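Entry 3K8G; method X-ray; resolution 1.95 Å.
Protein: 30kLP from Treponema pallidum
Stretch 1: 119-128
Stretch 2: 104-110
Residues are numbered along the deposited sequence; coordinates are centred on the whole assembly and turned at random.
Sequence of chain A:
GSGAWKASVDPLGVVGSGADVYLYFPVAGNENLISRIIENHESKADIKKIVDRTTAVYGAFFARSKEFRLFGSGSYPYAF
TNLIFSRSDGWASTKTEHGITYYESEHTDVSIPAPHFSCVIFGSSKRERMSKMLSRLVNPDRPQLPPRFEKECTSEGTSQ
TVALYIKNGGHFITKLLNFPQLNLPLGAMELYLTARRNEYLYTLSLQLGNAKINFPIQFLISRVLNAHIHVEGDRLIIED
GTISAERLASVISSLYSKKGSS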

# COMPACT_ATOMS: atom_id res chain seq x y z
N CYS A 119 2.83 4.44 -12.95
CA CYS A 119 3.78 3.66 -12.13
C CYS A 119 4.69 4.62 -11.40
O CYS A 119 5.24 5.53 -12.01
CB CYS A 119 4.64 2.74 -13.02
SG CYS A 119 3.65 1.51 -13.95
N VAL A 120 4.88 4.40 -10.10
CA VAL A 120 5.68 5.28 -9.27
C VAL A 120 6.57 4.38 -8.45
O VAL A 120 6.11 3.36 -7.90
CB VAL A 120 4.80 6.13 -8.30
CG1 VAL A 120 5.65 6.91 -7.29
CG2 VAL A 120 3.90 7.07 -9.09
N ILE A 121 7.85 4.72 -8.40
CA ILE A 121 8.77 4.01 -7.55
C ILE A 121 9.40 5.08 -6.68
O ILE A 121 9.95 6.07 -7.20
CB ILE A 121 9.88 3.31 -8.40
CG1 ILE A 121 9.26 2.32 -9.41
CG2 ILE A 121 10.92 2.64 -7.47
CD1 ILE A 121 10.28 1.73 -10.41
N PHE A 122 9.30 4.89 -5.37
CA PHE A 122 9.77 5.87 -4.40
C PHE A 122 10.73 5.21 -3.44
O PHE A 122 10.45 4.12 -2.93
CB PHE A 122 8.58 6.42 -3.59
CG PHE A 122 9.00 7.18 -2.38
CD1 PHE A 122 9.42 8.51 -2.50
CD2 PHE A 122 9.04 6.55 -1.14
CE1 PHE A 122 9.87 9.23 -1.37
CE2 PHE A 122 9.48 7.27 -0.00
CZ PHE A 122 9.89 8.59 -0.12
N GLY A 123 11.85 5.84 -3.14
CA GLY A 123 12.64 5.37 -2.00
C GLY A 123 14.13 5.63 -2.09
O GLY A 123 14.54 6.65 -2.59
N SER A 124 14.91 4.69 -1.58
CA SER A 124 16.35 4.85 -1.51
C SER A 124 17.02 4.77 -2.89
O SER A 124 16.39 4.45 -3.90
CB SER A 124 16.91 3.75 -0.63
OG SER A 124 17.00 2.54 -1.37
N SER A 125 18.33 4.99 -2.92
CA SER A 125 19.09 4.85 -4.18
C SER A 125 19.12 3.40 -4.74
O SER A 125 19.45 3.19 -5.90
CB SER A 125 20.50 5.41 -4.00
OG SER A 125 21.30 4.50 -3.27
N LYS A 126 18.74 2.41 -3.93
CA LYS A 126 18.66 1.01 -4.34
C LYS A 126 17.26 0.62 -4.89
O LYS A 126 17.00 -0.53 -5.23
CB LYS A 126 18.97 0.12 -3.14
CG LYS A 126 20.42 0.16 -2.65
CD LYS A 126 21.22 -0.83 -3.46
CE LYS A 126 22.49 -1.27 -2.75
NZ LYS A 126 23.01 -2.47 -3.44
N ARG A 127 16.38 1.60 -5.01
CA ARG A 127 15.04 1.34 -5.59
C ARG A 127 15.12 0.82 -7.04
O ARG A 127 16.07 1.11 -7.79
CB ARG A 127 14.19 2.58 -5.54
CG ARG A 127 14.57 3.69 -6.52
CD ARG A 127 13.75 4.90 -6.16
NE ARG A 127 13.96 6.04 -7.08
CZ ARG A 127 14.81 7.04 -6.86
NH1 ARG A 127 15.53 7.08 -5.74
NH2 ARG A 127 14.90 8.02 -7.77
N GLU A 128 14.10 0.07 -7.42
CA GLU A 128 14.11 -0.63 -8.71
C GLU A 128 14.15 0.40 -9.83
O GLU A 128 13.56 1.50 -9.72
CB GLU A 128 12.83 -1.48 -8.83
CG GLU A 128 12.76 -2.30 -10.13
CD GLU A 128 11.65 -3.30 -10.13
OE1 GLU A 128 10.49 -2.82 -10.15
OE2 GLU A 128 11.94 -4.52 -10.09
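Stretch 2 (104-110) ESEHTDV

Stretch 2 lies alongside stretch 1 as an antiparallel neighbour in a sheet: strand 108-110 runs against strand 119-123 with 171° between their N-to-C directions and a closest axial approach of 4.7 Å, and the loop 105-107 leads into it beside the end of the longer strand. Val120 pairs with Val110, Ile121 with Asp109 and Phe122 with Thr108, so the residue numbers fall in one strand as they rise in the other. At Cys119 the contact is made by the backbone, the carbonyl O receiving a CA-H...O contact from Val110 CA at 3.3 Å. Val120 and Val110 form a non-hydrogen-bonded pair, their CA atoms 4.5 Å apart; both side chains are in the t rotamer and meet on the same face, Val120 CG2 lying 4.0 Å from Val110 CG2, while Val120 CG1 reaches Thr108 CG2 at 3.8 Å. Ile121 and Asp109 form the hydrogen-bonded pair, closed by two bonds, Ile121 N to Asp109 O (2.9 Å) and Asp109 N to Ile121 O (2.8 Å, nearly linear at 176°); their side chains occupy the face opposite the valines. Phe122 returns to the valine face beside Thr108, with a CA-CA distance of 4.5 Å. Thr108 OG1 lies at the edge of the phenyl ring, 3.3 Å from Phe122 CD1, and Phe122 CA makes a CA-H...O contact of 3.3 Å with His107 O. Past the last bridge, Gly123 N donates to His107 O (2.9 Å), and its own O accepts a bond from His107 ND1 (3.1 Å), so backbone and imidazole of one residue both grip the glycine. Its phi/psi of 151/-144 would jam a CB against the preceding carbonyl O, a backbone geometry suited to glycine. Ser124 opens a type I turn ending at Arg127, closed by Arg127 N to Ser124 O (3.1 Å); Ser125 and Lys126 make no contact with stretch 2. At the end of the turn, Arg127 points its CA-to-CB bond toward stretch 2 and lays its guanidinium along the loop. A salt bridge joins Arg127 NE to Asp109 OD2 (2.7 Å), Arg127 NH2 also donates to Asp109 OD1 (3.1 Å), and Arg127 NH1 donates to Glu106 O (3.1 Å). These acceptors lie near the guanidinium plane, whereas one face covers the backbone at His107 C, 3.6 Å from Arg127 CZ. Glu128 leads away without touching stretch 2.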

# COMPACT_ATOMS: atom_id res chain seq x y z
N GLU A 104 12.24 11.40 -13.52
CA GLU A 104 13.07 11.04 -12.38
C GLU A 104 13.33 12.23 -11.50
O GLU A 104 13.54 13.34 -12.01
CB GLU A 104 14.43 10.45 -12.84
CG GLU A 104 14.28 9.23 -13.78
CD GLU A 104 15.56 8.39 -13.90
OE1 GLU A 104 16.66 8.98 -14.06
OE2 GLU A 104 15.46 7.15 -13.84
N SER A 105 13.32 11.99 -10.20
CA SER A 105 13.75 12.98 -9.21
C SER A 105 14.62 12.29 -8.15
O SER A 105 14.82 11.07 -8.22
CB SER A 105 12.54 13.68 -8.57
OG SER A 105 11.69 12.76 -7.87
N GLU A 106 15.12 13.04 -7.18
CA GLU A 106 15.97 12.45 -6.12
C GLU A 106 15.45 11.11 -5.56
O GLU A 106 16.20 10.13 -5.46
CB GLU A 106 16.14 13.42 -4.95
CG GLU A 106 17.18 12.97 -3.93
CD GLU A 106 18.61 12.96 -4.49
OE1 GLU A 106 18.85 13.49 -5.60
OE2 GLU A 106 19.51 12.44 -3.80
N HIS A 107 14.20 11.10 -5.12
CA HIS A 107 13.65 9.90 -4.48
C HIS A 107 12.48 9.24 -5.22
O HIS A 107 12.03 8.17 -4.81
CB HIS A 107 13.24 10.21 -3.05
CG HIS A 107 14.41 10.48 -2.14
ND1 HIS A 107 15.38 9.54 -1.87
CD2 HIS A 107 14.76 11.59 -1.45
CE1 HIS A 107 16.28 10.06 -1.06
NE2 HIS A 107 15.93 11.30 -0.79
N THR A 108 11.96 9.89 -6.26
CA THR A 108 10.75 9.43 -6.95
C THR A 108 10.90 9.34 -8.46
O THR A 108 11.37 10.29 -9.10
CB THR A 108 9.54 10.32 -6.59
OG1 THR A 108 9.48 10.48 -5.18
CG2 THR A 108 8.23 9.66 -7.04
N ASP A 109 10.55 8.17 -9.01
CA ASP A 109 10.46 7.97 -10.45
C ASP A 109 9.01 7.69 -10.85
O ASP A 109 8.28 7.00 -10.14
CB ASP A 109 11.41 6.86 -10.87
CG ASP A 109 12.83 7.10 -10.34
OD1 ASP A 109 13.30 8.28 -10.42
OD2 ASP A 109 13.44 6.18 -9.77
N VAL A 110 8.58 8.25 -11.97
CA VAL A 110 7.20 8.16 -12.38
C VAL A 110 7.15 7.91 -13.86
O VAL A 110 7.89 8.55 -14.65
CB VAL A 110 6.35 9.41 -12.01
CG1 VAL A 110 4.86 9.21 -12.41
CG2 VAL A 110 6.47 9.78 -10.53